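Local coordinates for methyl-CpG-binding domain protein 1 (Homo sapiens, PDB 5W9Q) that represses transcription at methylated CpG-island promoters and, through its third CXXC zinc finger, binds DNA containing unmethylated CpG dinucleotides, at the zinc ion site and a contact of chain A with DNA. Sequence-based numbering; all coordinates share one arbitrary frame.

Site 1: the zinc ion site. Residues 9-13, 16, 49-52. With ZN (zinc ion), chain B.
Four cysteine thiolates surround this structural zinc ion of the CXXC domain: Cys10, Cys13 and Cys16 from one segment and Cys49 from far along the chain. The shell is near tetrahedral, and its widest angle, 120° at zinc, lies between Cys10 SG and Cys16 SG. Cys16 SG binds the metal at 2.4 Å from ZN. The sulfurs reach it by different torsions: those of Cys10 and Cys13 sit in the crowded position between backbone N and carbonyl carbon, Cys16 SG is anti to the carbonyl carbon, and Cys49 SG is anti to the backbone N (chi1 -177°). Backbone amides form the second shell. Cys49 SG accepts three N-H groups, from Cys10, Gln51 and Phe52, the last with its N 3.3 Å from the sulfur. Cys13 SG takes the amides of Cys16 and Leu50, so it ties both segments together. Ala12 N points almost straight at Cys10 SG (3.3 Å, 172° at H), and Gly11 N bonds to Cys16 SG. Such N-H donors would probably temper the thiolate charge. Farther out, the Phe52 ring lays one face, near its rim, against Cys10 CB. The site joins the 10-13 CxxC loop and helix 14-17, which carries Cys16, to the loop at 49-52.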
loop_
_atom_site.group_PDB
_atom_site.type_symbol
_atom_site.label_atom_id
_atom_site.label_comp_id
_atom_site.label_asym_id
_atom_site.label_seq_id
_atom_site.Cartn_x
_atom_site.Cartn_y
_atom_site.Cartn_z
ATOM N N LYS A 9 -3.731 -1.756 -10.015
ATOM C CA LYS A 9 -2.338 -2.153 -10.325
ATOM C C LYS A 9 -2.089 -1.960 -11.794
ATOM O O LYS A 9 -2.762 -2.550 -12.625
ATOM C CB LYS A 9 -2.022 -3.602 -9.940
ATOM C CG LYS A 9 -2.368 -3.982 -8.492
ATOM C CD LYS A 9 -1.387 -5.027 -7.948
ATOM C CE LYS A 9 -1.972 -5.773 -6.755
ATOM N N CYS A 10 -1.125 -1.102 -12.113
ATOM C CA CYS A 10 -0.652 -0.956 -13.497
ATOM C C CYS A 10 0.240 -2.142 -13.839
ATOM O O CYS A 10 0.368 -2.554 -15.015
ATOM C CB CYS A 10 0.098 0.346 -13.657
ATOM S SG CYS A 10 1.811 0.287 -13.089
ATOM N N GLY A 11 0.903 -2.645 -12.806
ATOM C CA GLY A 11 1.622 -3.893 -12.849
ATOM C C GLY A 11 3.068 -3.761 -13.248
ATOM O O GLY A 11 3.764 -4.753 -13.225
ATOM N N ALA A 12 3.518 -2.545 -13.605
ATOM C CA ALA A 12 4.837 -2.325 -14.214
ATOM C C ALA A 12 5.536 -1.072 -13.639
ATOM O O ALA A 12 6.334 -0.436 -14.316
ATOM C CB ALA A 12 4.661 -2.181 -15.710
ATOM N N CYS A 13 5.189 -0.710 -12.407
ATOM C CA CYS A 13 5.866 0.351 -11.670
ATOM C C CYS A 13 6.510 -0.324 -10.471
ATOM O O CYS A 13 6.243 -1.506 -10.182
ATOM C CB CYS A 13 4.888 1.460 -11.285
ATOM S SG CYS A 13 3.723 1.081 -9.947
ATOM N N CYS A 16 4.078 -1.669 -7.898
ATOM C CA CYS A 16 3.337 -2.897 -8.265
ATOM C C CYS A 16 4.317 -4.062 -8.307
ATOM O O CYS A 16 3.970 -5.125 -7.900
ATOM C CB CYS A 16 2.619 -2.766 -9.613
ATOM S SG CYS A 16 1.187 -1.665 -9.632
ATOM N N CYS A 49 0.201 1.755 -6.205
ATOM C CA CYS A 49 0.549 1.979 -7.612
ATOM C C CYS A 49 0.779 3.449 -7.977
ATOM O O CYS A 49 -0.069 4.313 -7.697
ATOM C CB CYS A 49 -0.564 1.438 -8.492
ATOM S SG CYS A 49 -0.139 1.629 -10.251
ATOM N N LEU A 50 1.912 3.724 -8.643
ATOM C CA LEU A 50 2.284 5.096 -8.988
ATOM C C LEU A 50 1.424 5.726 -10.115
ATOM O O LEU A 50 1.490 6.964 -10.338
ATOM C CB LEU A 50 3.802 5.150 -9.395
ATOM C CG LEU A 50 4.767 4.589 -8.319
ATOM C CD1 LEU A 50 6.178 4.452 -8.788
ATOM C CD2 LEU A 50 4.679 5.440 -7.053
ATOM N N GLN A 51 0.696 4.890 -10.874
ATOM C CA GLN A 51 -0.173 5.355 -11.969
ATOM C C GLN A 51 -1.671 5.323 -11.522
ATOM O O GLN A 51 -2.453 6.265 -11.810
ATOM C CB GLN A 51 0.055 4.496 -13.222
ATOM C CG GLN A 51 1.437 4.615 -13.892
ATOM N N PHE A 52 -2.071 4.269 -10.809
ATOM C CA PHE A 52 -3.520 4.023 -10.545
ATOM C C PHE A 52 -3.999 4.323 -9.137
ATOM O O PHE A 52 -5.206 4.485 -8.952
ATOM C CB PHE A 52 -3.938 2.589 -10.938
ATOM C CG PHE A 52 -3.717 2.232 -12.399
ATOM C CD1 PHE A 52 -3.500 3.199 -13.401
ATOM C CD2 PHE A 52 -3.779 0.900 -12.790
ATOM C CE1 PHE A 52 -3.299 2.838 -14.713
ATOM C CE2 PHE A 52 -3.594 0.540 -14.123
ATOM C CZ PHE A 52 -3.357 1.503 -15.085
HETATM ZN ZN ZN B . 1.691 0.319 -10.805
#

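Site 2: a contact of chain A with DNA. Residues 39-42. With nucleotides of chain D; nucleotides of chain C.
The DNA-reading loop of the CXXC domain, residues 39-42, enters the major groove and meets the Hoogsteen edges of a CpG step on both strands. Backbone carbonyls read the two cytosines. Lys40 O lies 2.9 Å from its donor, N4 of DC6 of chain C, which stands above the carbonyl plane. Arg41 O receives N4 of DC6 of chain D at 2.8 Å, in plane and on a lone pair. Gln42 addresses a guanine: its chain bends at chi2 (-58°) and brings NE2 to O6 of DG7 of chain D at 2.8 Å, near the amide plane. The same NE2 meets water 3, which also touches Lys40 O and N7 of DA5 of chain C. OE1 holds two more waters, leading to N7 of DG7 and phosphate oxygen OP2 of DC6, both of chain D. An alanine in place of Gln42 would probably weaken guanine recognition, since the direct bond to O6 and the glutamine's links to the three waters would be lost. Arg41, extended from CG to NE, passes CD 3.6 Å from C5 of DC6 of chain C, and Gln39 O is 3.4 Å from that C5; together they would probably crowd a 5-methyl group. At the guanidinium edge, in plane, lies O6 of DG7 of chain C, and C2' of DC6 of chain C sits over one face near the rim. NH1 is 2.7 Å from N7 of DG7 of chain C, but its modelled N-H points elsewhere. The loop lies between 3-10 helices 32-34 and 45-47.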
loop_
_atom_site.group_PDB
_atom_site.type_symbol
_atom_site.label_atom_id
_atom_site.label_comp_id
_atom_site.label_asym_id
_atom_site.label_seq_id
_atom_site.Cartn_x
_atom_site.Cartn_y
_atom_site.Cartn_z
ATOM N N GLN A 39 -7.591 0.439 11.533
ATOM C CA GLN A 39 -8.360 1.665 11.426
ATOM C C GLN A 39 -8.253 2.367 10.115
ATOM O O GLN A 39 -9.125 3.195 9.786
ATOM C CB GLN A 39 -8.009 2.626 12.590
ATOM C CG GLN A 39 -8.208 2.005 13.976
ATOM C CD GLN A 39 -7.976 3.008 15.085
ATOM O OE1 GLN A 39 -6.967 3.752 15.084
ATOM N NE2 GLN A 39 -8.892 3.071 15.998
ATOM N N LYS A 40 -7.156 2.062 9.340
ATOM C CA LYS A 40 -6.892 2.659 8.081
ATOM C C LYS A 40 -7.181 1.790 6.898
ATOM O O LYS A 40 -7.722 2.269 5.935
ATOM C CB LYS A 40 -5.427 3.115 8.028
ATOM C CG LYS A 40 -5.100 4.093 9.136
ATOM C CD LYS A 40 -3.837 4.863 8.826
ATOM C CE LYS A 40 -3.855 6.246 9.441
ATOM N NZ LYS A 40 -3.560 6.088 10.870
ATOM N N ARG A 41 -6.799 0.510 6.953
ATOM C CA ARG A 41 -7.212 -0.492 5.949
ATOM C C ARG A 41 -6.841 -0.161 4.502
ATOM O O ARG A 41 -7.685 -0.145 3.584
ATOM C CB ARG A 41 -8.765 -0.722 6.053
ATOM C CG ARG A 41 -9.261 -0.956 7.451
ATOM C CD ARG A 41 -10.767 -1.069 7.467
ATOM N NE ARG A 41 -11.178 -1.444 8.791
ATOM C CZ ARG A 41 -12.360 -1.861 9.140
ATOM N NH1 ARG A 41 -13.354 -1.987 8.259
ATOM N NH2 ARG A 41 -12.546 -2.196 10.395
ATOM N N GLN A 42 -5.543 0.086 4.317
ATOM C CA GLN A 42 -4.956 0.373 3.027
ATOM C C GLN A 42 -3.734 -0.515 2.849
ATOM O O GLN A 42 -3.111 -1.029 3.829
ATOM C CB GLN A 42 -4.548 1.834 2.964
ATOM C CG GLN A 42 -5.681 2.858 3.241
ATOM C CD GLN A 42 -6.886 2.767 2.323
ATOM O OE1 GLN A 42 -6.822 2.208 1.235
ATOM N NE2 GLN A 42 -8.053 3.343 2.801
ATOM P P DA D 5 -3.728 -5.789 0.506
ATOM O OP1 DA D 5 -3.005 -6.049 -0.736
ATOM O OP2 DA D 5 -2.959 -5.363 1.720
ATOM O "O5'" DA D 5 -4.873 -4.739 0.127
ATOM C "C5'" DA D 5 -5.682 -4.955 -1.046
ATOM C "C4'" DA D 5 -6.851 -3.999 -1.044
ATOM O "O4'" DA D 5 -7.756 -4.334 0.058
ATOM C "C3'" DA D 5 -6.446 -2.533 -0.818
ATOM O "O3'" DA D 5 -7.195 -1.575 -1.576
ATOM C "C2'" DA D 5 -6.814 -2.294 0.628
ATOM C "C1'" DA D 5 -8.103 -3.112 0.668
ATOM N N9 DA D 5 -8.685 -3.382 1.970
ATOM C C8 DA D 5 -8.098 -3.529 3.199
ATOM N N7 DA D 5 -8.960 -3.728 4.177
ATOM C C5 DA D 5 -10.194 -3.707 3.540
ATOM C C6 DA D 5 -11.516 -3.867 4.019
ATOM N N6 DA D 5 -11.817 -4.066 5.302
ATOM N N1 DA D 5 -12.527 -3.754 3.126
ATOM C C2 DA D 5 -12.223 -3.511 1.843
ATOM N N3 DA D 5 -11.021 -3.372 1.270
ATOM C C4 DA D 5 -10.041 -3.494 2.184
ATOM P P DC D 6 -6.658 -1.044 -2.962
ATOM O OP1 DC D 6 -5.844 -2.117 -3.584
ATOM O OP2 DC D 6 -6.129 0.340 -2.785
ATOM O "O5'" DC D 6 -7.970 -0.833 -3.821
ATOM C "C5'" DC D 6 -8.797 -1.956 -4.217
ATOM C "C4'" DC D 6 -10.257 -1.609 -3.993
ATOM O "O4'" DC D 6 -10.546 -1.644 -2.591
ATOM C "C3'" DC D 6 -10.691 -0.219 -4.470
ATOM O "O3'" DC D 6 -11.839 -0.374 -5.302
ATOM C "C2'" DC D 6 -11.025 0.547 -3.189
ATOM C "C1'" DC D 6 -11.381 -0.539 -2.229
ATOM N N1 DC D 6 -11.129 -0.285 -0.819
ATOM C C2 DC D 6 -12.184 -0.350 0.102
ATOM O O2 DC D 6 -13.357 -0.451 -0.320
ATOM N N3 DC D 6 -11.917 -0.226 1.417
ATOM C C4 DC D 6 -10.659 -0.090 1.836
ATOM N N4 DC D 6 -10.447 -0.000 3.148
ATOM C C5 DC D 6 -9.558 -0.028 0.921
ATOM C C6 DC D 6 -9.837 -0.130 -0.382
ATOM P P DG D 7 -12.332 0.785 -6.199
ATOM O OP1 DG D 7 -13.137 0.190 -7.279
ATOM O OP2 DG D 7 -11.196 1.712 -6.524
ATOM O "O5'" DG D 7 -13.264 1.596 -5.232
ATOM C "C5'" DG D 7 -14.500 1.001 -4.889
ATOM C "C4'" DG D 7 -15.282 1.961 -4.045
ATOM O "O4'" DG D 7 -14.693 2.018 -2.728
ATOM C "C3'" DG D 7 -15.303 3.395 -4.571
ATOM O "O3'" DG D 7 -16.625 3.788 -4.254
ATOM C "C2'" DG D 7 -14.303 4.116 -3.681
ATOM C "C1'" DG D 7 -14.484 3.375 -2.368
ATOM N N9 DG D 7 -13.370 3.392 -1.446
ATOM C C8 DG D 7 -12.032 3.352 -1.762
ATOM N N7 DG D 7 -11.262 3.286 -0.712
ATOM C C5 DG D 7 -12.148 3.244 0.363
ATOM C C6 DG D 7 -11.898 3.214 1.756
ATOM O O6 DG D 7 -10.813 3.171 2.346
ATOM N N1 DG D 7 -13.086 3.193 2.491
ATOM C C2 DG D 7 -14.347 3.247 1.951
ATOM N N2 DG D 7 -15.373 3.221 2.828
ATOM N N3 DG D 7 -14.588 3.300 0.655
ATOM C C4 DG D 7 -13.451 3.301 -0.076
ATOM P P DA C 5 -9.159 8.818 12.349
ATOM O OP1 DA C 5 -9.565 9.384 13.663
ATOM O OP2 DA C 5 -7.979 7.894 12.203
ATOM O "O5'" DA C 5 -10.356 7.962 11.751
ATOM C "C5'" DA C 5 -11.701 8.442 11.848
ATOM C "C4'" DA C 5 -12.613 7.482 11.131
ATOM O "O4'" DA C 5 -12.353 7.538 9.722
ATOM C "C3'" DA C 5 -12.452 6.012 11.537
ATOM O "O3'" DA C 5 -13.612 5.742 12.335
ATOM C "C2'" DA C 5 -12.329 5.259 10.221
ATOM C "C1'" DA C 5 -12.717 6.290 9.175
ATOM N N9 DA C 5 -12.049 6.165 7.891
ATOM C C8 DA C 5 -10.695 6.032 7.671
ATOM N N7 DA C 5 -10.371 5.980 6.406
ATOM C C5 DA C 5 -11.582 6.114 5.746
ATOM C C6 DA C 5 -11.906 6.161 4.391
ATOM N N6 DA C 5 -11.003 6.012 3.411
ATOM N N1 DA C 5 -13.209 6.283 4.060
ATOM C C2 DA C 5 -14.120 6.399 5.051
ATOM N N3 DA C 5 -13.929 6.397 6.363
ATOM C C4 DA C 5 -12.624 6.248 6.650
ATOM P P DC C 6 -13.934 4.287 12.872
ATOM O OP1 DC C 6 -15.039 4.453 13.890
ATOM O OP2 DC C 6 -12.667 3.585 13.246
ATOM O "O5'" DC C 6 -14.626 3.569 11.642
ATOM C "C5'" DC C 6 -15.810 4.141 11.089
ATOM C "C4'" DC C 6 -16.266 3.322 9.919
ATOM O "O4'" DC C 6 -15.315 3.569 8.830
ATOM C "C3'" DC C 6 -16.252 1.806 10.146
ATOM O "O3'" DC C 6 -17.264 1.166 9.363
ATOM C "C2'" DC C 6 -14.961 1.379 9.446
ATOM C "C1'" DC C 6 -14.997 2.325 8.262
ATOM N N1 DC C 6 -13.741 2.482 7.442
ATOM C C2 DC C 6 -13.855 2.713 6.065
ATOM O O2 DC C 6 -14.980 2.832 5.565
ATOM N N3 DC C 6 -12.724 2.882 5.319
ATOM C C4 DC C 6 -11.530 2.790 5.896
ATOM N N4 DC C 6 -10.453 2.899 5.109
ATOM C C5 DC C 6 -11.383 2.519 7.287
ATOM C C6 DC C 6 -12.508 2.376 8.020
ATOM P P DG C 7 -18.490 0.297 10.094
ATOM O OP1 DG C 7 -18.774 0.923 11.394
ATOM O OP2 DG C 7 -18.067 -1.171 10.042
ATOM O "O5'" DG C 7 -19.671 0.393 9.023
ATOM C "C5'" DG C 7 -19.958 1.528 8.162
ATOM C "C4'" DG C 7 -20.184 1.052 6.741
ATOM O "O4'" DG C 7 -18.911 1.028 6.007
ATOM C "C3'" DG C 7 -20.756 -0.356 6.604
ATOM O "O3'" DG C 7 -21.635 -0.364 5.486
ATOM C "C2'" DG C 7 -19.524 -1.220 6.432
ATOM C "C1'" DG C 7 -18.644 -0.319 5.548
ATOM N N9 DG C 7 -17.221 -0.548 5.673
ATOM C C8 DG C 7 -16.531 -0.809 6.832
ATOM N N7 DG C 7 -15.243 -0.921 6.646
ATOM C C5 DG C 7 -15.067 -0.702 5.286
ATOM C C6 DG C 7 -13.882 -0.657 4.516
ATOM O O6 DG C 7 -12.725 -0.809 4.899
ATOM N N1 DG C 7 -14.152 -0.425 3.170
ATOM C C2 DG C 7 -15.400 -0.158 2.655
ATOM N N2 DG C 7 -15.476 0.062 1.348
ATOM N N3 DG C 7 -16.508 -0.191 3.369
ATOM C C4 DG C 7 -16.267 -0.451 4.670
ATOM P P DT C 8 -22.263 -1.764 4.942
ATOM O OP1 DT C 8 -23.614 -1.497 4.435
ATOM O OP2 DT C 8 -21.999 -2.848 5.960
ATOM O "O5'" DT C 8 -21.264 -2.076 3.732
ATOM C "C5'" DT C 8 -21.125 -1.142 2.642
ATOM C "C4'" DT C 8 -20.171 -1.705 1.614
ATOM O "O4'" DT C 8 -18.853 -1.841 2.170
ATOM C "C3'" DT C 8 -20.563 -3.078 1.073
ATOM O "O3'" DT C 8 -20.780 -2.871 -0.309
ATOM C "C2'" DT C 8 -19.381 -3.990 1.394
ATOM C "C1'" DT C 8 -18.251 -3.050 1.739
ATOM N N1 DT C 8 -17.349 -3.491 2.819
ATOM C C2 DT C 8 -15.992 -3.502 2.567
ATOM O O2 DT C 8 -15.515 -3.270 1.470
ATOM N N3 DT C 8 -15.213 -3.858 3.637
ATOM C C4 DT C 8 -15.631 -4.147 4.910
ATOM O O4 DT C 8 -14.814 -4.416 5.760
ATOM C C5 DT C 8 -17.071 -4.099 5.122
ATOM C C7 DT C 8 -17.620 -4.454 6.468
ATOM C C6 DT C 8 -17.847 -3.760 4.082
HETATM O O HOH W 1 -5.114 0.884 -0.358
HETATM O O HOH W 2 -8.509 3.511 -0.420
HETATM O O HOH W 3 -7.990 5.189 5.136
#

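Site 3: the zinc ion site. Residues 21-25, 28, 44-46. With ZN (zinc ion), chain E.
Cys22 SG is gripped by zinc at 2.3 Å from ZN and by two backbone amides, those of Arg24 and Cys25; Cys25 SG is held equally, by the metal and by the amides of Cys28 and Arg45. These belong to the second zinc site of the CXXC-type finger, whose CxxC motif Cys22-Gly-Arg-Cys25 is joined by Cys28 and the distant Cys44. The four sulfurs form a near-tetrahedral shell, stretched to 123° at zinc between Cys22 SG and Cys28 SG. Cys22 and Cys25 place SG in the crowded position between backbone N and carbonyl carbon. Cys28 turns its sulfur anti to the carbonyl carbon, while Cys44 SG, from the later segment, completes the shell, anti to its own backbone N (chi1 -179°). The Arg45 amide N lies 3.2 Å from Cys25 SG and bonds the later segment to the CxxC loop; in return, Cys22 N donates to Cys44 SG at 3.5 Å. Gly23, with a positive phi, turns its N-H onto Cys28 SG. These donors are likely to spread the negative charge of the thiolates. The Trp46 indole meets Cys22 SG at its edge, in the ring plane, with CD1 4.4 Å from ZN. Helix 26-30 carries Cys28, and 3-10 helix 45-47 starts directly after Cys44.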
loop_
_atom_site.group_PDB
_atom_site.type_symbol
_atom_site.label_atom_id
_atom_site.label_comp_id
_atom_site.label_asym_id
_atom_site.label_seq_id
_atom_site.Cartn_x
_atom_site.Cartn_y
_atom_site.Cartn_z
ATOM N N ASP A 21 5.021 -6.814 1.936
ATOM C CA ASP A 21 4.711 -5.636 2.706
ATOM C C ASP A 21 5.966 -5.162 3.385
ATOM O O ASP A 21 6.749 -5.981 3.848
ATOM C CB ASP A 21 3.641 -5.929 3.794
ATOM C CG ASP A 21 2.244 -6.129 3.229
ATOM O OD1 ASP A 21 1.978 -5.769 2.090
ATOM O OD2 ASP A 21 1.365 -6.652 3.963
ATOM N N CYS A 22 6.131 -3.850 3.471
ATOM C CA CYS A 22 7.327 -3.249 4.042
ATOM C C CYS A 22 7.344 -3.431 5.552
ATOM O O CYS A 22 8.416 -3.566 6.136
ATOM C CB CYS A 22 7.439 -1.761 3.674
ATOM S SG CYS A 22 6.627 -0.544 4.747
ATOM N N GLY A 23 6.147 -3.438 6.181
ATOM C CA GLY A 23 6.037 -3.742 7.637
ATOM C C GLY A 23 6.454 -2.607 8.570
ATOM O O GLY A 23 6.547 -2.825 9.738
ATOM N N ARG A 24 6.686 -1.405 8.021
ATOM C CA ARG A 24 7.096 -0.180 8.775
ATOM C C ARG A 24 6.275 1.119 8.507
ATOM O O ARG A 24 6.222 1.980 9.366
ATOM C CB ARG A 24 8.567 0.131 8.500
ATOM C CG ARG A 24 9.548 -0.925 8.996
ATOM C CD ARG A 24 9.741 -0.849 10.504
ATOM N NE ARG A 24 10.542 -1.962 11.024
ATOM C CZ ARG A 24 10.633 -2.301 12.317
ATOM N NH1 ARG A 24 11.394 -3.331 12.674
ATOM N NH2 ARG A 24 9.962 -1.624 13.262
ATOM N N CYS A 25 5.622 1.237 7.343
ATOM C CA CYS A 25 4.851 2.383 6.979
ATOM C C CYS A 25 3.508 2.456 7.847
ATOM O O CYS A 25 3.090 1.487 8.578
ATOM C CB CYS A 25 4.550 2.324 5.452
ATOM S SG CYS A 25 3.250 1.080 4.978
ATOM N N CYS A 28 0.999 -0.422 6.909
ATOM C CA CYS A 28 1.447 -1.749 7.338
ATOM C C CYS A 28 1.245 -1.909 8.821
ATOM O O CYS A 28 0.569 -2.872 9.258
ATOM C CB CYS A 28 2.935 -2.044 6.960
ATOM S SG CYS A 28 3.111 -2.548 5.258
ATOM N N CYS A 44 0.207 -1.415 1.845
ATOM C CA CYS A 44 1.524 -0.832 2.165
ATOM C C CYS A 44 1.720 0.431 1.344
ATOM O O CYS A 44 1.496 0.404 0.092
ATOM C CB CYS A 44 2.602 -1.841 1.730
ATOM S SG CYS A 44 4.214 -1.250 2.111
ATOM N N ARG A 45 2.147 1.496 1.973
ATOM C CA ARG A 45 2.484 2.751 1.228
ATOM C C ARG A 45 3.388 2.497 -0.016
ATOM O O ARG A 45 3.205 3.127 -1.100
ATOM C CB ARG A 45 3.254 3.688 2.108
ATOM C CG ARG A 45 2.456 4.403 3.143
ATOM C CD ARG A 45 1.606 5.508 2.539
ATOM N NE ARG A 45 0.888 6.208 3.607
ATOM C CZ ARG A 45 0.092 7.253 3.450
ATOM N NH1 ARG A 45 -0.174 7.766 2.240
ATOM N NH2 ARG A 45 -0.468 7.786 4.536
ATOM N N TRP A 46 4.347 1.597 0.175
ATOM C CA TRP A 46 5.392 1.265 -0.883
ATOM C C TRP A 46 4.878 0.273 -1.968
ATOM O O TRP A 46 5.598 -0.002 -2.933
ATOM C CB TRP A 46 6.652 0.735 -0.199
ATOM C CG TRP A 46 7.164 1.751 0.680
ATOM C CD1 TRP A 46 7.151 1.765 2.046
ATOM C CD2 TRP A 46 7.705 2.999 0.267
ATOM N NE1 TRP A 46 7.618 2.945 2.503
ATOM C CE2 TRP A 46 7.975 3.738 1.438
ATOM C CE3 TRP A 46 7.979 3.573 -0.991
ATOM C CZ2 TRP A 46 8.580 5.031 1.402
ATOM C CZ3 TRP A 46 8.595 4.885 -1.038
ATOM C CH2 TRP A 46 8.859 5.581 0.153
HETATM ZN ZN ZN E . 4.366 -0.800 4.344
#

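The C-alpha centres of sites 1 and 3 lie about 16 Å apart, those of sites 2 and 3 about 12 Å, and those of sites 1 and 2 about 20 Å. No residue is shared, but the chain weaves through all three: residues 10-16 and 22-28 supply the early ligands of each metal, the DNA loop follows, and Cys44 and Cys49 return to close sites 3 and 1 in turn. Site 2 ends two positions before Cys44, so site 3 is likely to hold that end of the loop. In a domain of short helices, the two metals probably do much of the work of a hydrophobic core.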